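Local coordinates for protein 5,10-methylenetetrahydromethanopterin reductase (Methanopyrus kandleri, PDB 1EZW) that catalyses the reversible, coenzyme F420-dependent reduction of methylenetetrahydromethanopterin to methyltetrahydromethanopterin in the pathway that makes methane from carbon dioxide, at residues Lys58-Pro63 with Arg90-Met95. Sequence-based numbering, arbitrary orientation.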
# COMPACT_ATOMS: atom_id res chain seq x y z
N LYS A 58 2.73 9.03 10.21
CA LYS A 58 3.39 9.81 11.27
C LYS A 58 3.96 8.99 12.41
O LYS A 58 5.01 9.34 13.00
CB LYS A 58 2.35 10.77 11.91
CG LYS A 58 1.56 11.68 10.96
CD LYS A 58 0.48 12.46 11.81
CE LYS A 58 -0.36 13.45 10.98
NZ LYS A 58 -1.46 14.17 11.71
N ILE A 59 3.28 7.91 12.76
CA ILE A 59 3.73 7.15 13.92
C ILE A 59 5.08 6.47 13.66
O ILE A 59 5.36 6.02 12.54
CB ILE A 59 2.64 6.12 14.32
CG1 ILE A 59 2.89 5.59 15.72
CG2 ILE A 59 2.58 4.99 13.30
CD1 ILE A 59 1.64 4.79 16.25
N LYS A 60 5.94 6.45 14.69
CA LYS A 60 7.23 5.75 14.54
C LYS A 60 6.95 4.27 14.66
O LYS A 60 6.05 3.83 15.40
CB LYS A 60 8.22 6.28 15.57
CG LYS A 60 8.53 7.76 15.25
CD LYS A 60 9.49 8.43 16.27
CE LYS A 60 8.74 9.26 17.28
NZ LYS A 60 9.73 10.20 17.95
N LEU A 61 7.72 3.49 13.88
CA LEU A 61 7.55 2.03 13.68
C LEU A 61 8.81 1.20 13.88
O LEU A 61 9.84 1.55 13.33
CB LEU A 61 7.15 1.76 12.18
CG LEU A 61 5.82 1.47 11.46
CD1 LEU A 61 4.63 1.72 12.34
CD2 LEU A 61 5.75 2.34 10.18
N GLY A 62 8.75 0.13 14.65
CA GLY A 62 9.93 -0.73 14.67
C GLY A 62 9.72 -1.96 15.48
O GLY A 62 8.70 -2.14 16.18
N PRO A 63 10.72 -2.85 15.42
CA PRO A 63 10.64 -4.09 16.17
C PRO A 63 10.75 -3.80 17.66
O PRO A 63 11.62 -3.03 18.06
CB PRO A 63 11.81 -4.90 15.61
CG PRO A 63 12.82 -3.86 15.23
CD PRO A 63 11.96 -2.77 14.61
N ARG A 90 10.70 6.98 9.66
CA ARG A 90 9.98 6.73 10.90
C ARG A 90 10.41 5.49 11.69
O ARG A 90 9.75 5.11 12.64
CB ARG A 90 8.46 6.63 10.64
CG ARG A 90 7.87 7.97 10.27
CD ARG A 90 6.38 7.82 10.04
NE ARG A 90 6.05 7.09 8.82
CZ ARG A 90 5.09 6.17 8.76
NH1 ARG A 90 4.83 5.55 7.60
NH2 ARG A 90 4.43 5.80 9.85
N ALA A 91 11.50 4.85 11.28
CA ALA A 91 11.91 3.66 11.98
C ALA A 91 12.48 3.91 13.37
O ALA A 91 13.07 4.96 13.63
CB ALA A 91 12.97 2.90 11.15
N ILE A 92 12.30 2.91 14.21
CA ILE A 92 12.89 2.88 15.56
C ILE A 92 13.41 1.46 15.76
O ILE A 92 12.93 0.50 15.13
CB ILE A 92 11.86 3.24 16.66
CG1 ILE A 92 10.69 2.25 16.65
CG2 ILE A 92 11.42 4.69 16.49
CD1 ILE A 92 9.47 2.63 17.55
N ILE A 93 14.40 1.29 16.64
CA ILE A 93 14.92 -0.05 16.89
C ILE A 93 14.66 -0.43 18.35
O ILE A 93 14.96 0.38 19.23
CB ILE A 93 16.46 -0.07 16.72
CG1 ILE A 93 16.84 0.28 15.28
CG2 ILE A 93 17.01 -1.45 17.14
CD1 ILE A 93 18.33 0.69 15.14
N GLY A 94 14.11 -1.63 18.59
CA GLY A 94 13.92 -2.18 19.93
C GLY A 94 14.83 -3.41 19.96
O GLY A 94 14.61 -4.33 19.20
N MET A 95 15.86 -3.45 20.82
CA MET A 95 16.78 -4.59 20.80
C MET A 95 16.89 -5.19 22.20
O MET A 95 17.06 -4.46 23.16
CB MET A 95 18.16 -4.07 20.36
CG MET A 95 19.25 -5.14 20.32
SD MET A 95 18.96 -6.41 19.07
CE MET A 95 19.06 -5.43 17.59
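Arg90 reaches back over Lys58 and Ile59, a worked example of how one long side chain can bind the start of one barrel strand to its neighbour. Its CB lies 3.7 Å from Ile59 O, and CD closes to 3.2 Å from that oxygen while also resting on the carbonyl carbon of Lys58. A bend at chi3 (-71°) turns NE off the line of the chain, and the guanidinium has Lys58 N over one face and Ile59 CG2 at its edge. NH2 donates to a lone pair of Ile59 O at 2.9 Å, the oxygen tilted 21° from the guanidinium plane; Leu61 CD2 approaches NH2 obliquely. NE bonds to Ser87 O, and NH2 also to Thr56 OG1. An alanine here would probably leave Ile59 O without this donor and open a gap beside Leu61 CD2. Past the side chain, the backbones pair directly, Leu61 N giving to Arg90 O at 2.9 Å and Ile92 N to Leu61 O. The two segments run in the same sense, joined through helix 73-86 as a beta-alpha-beta crossover of the TIM barrel. Strand 33-36 flanks 60-63, helix 45-54 packs on Leu61 and Pro63, and helix 127-142 on Ile93 and Met95.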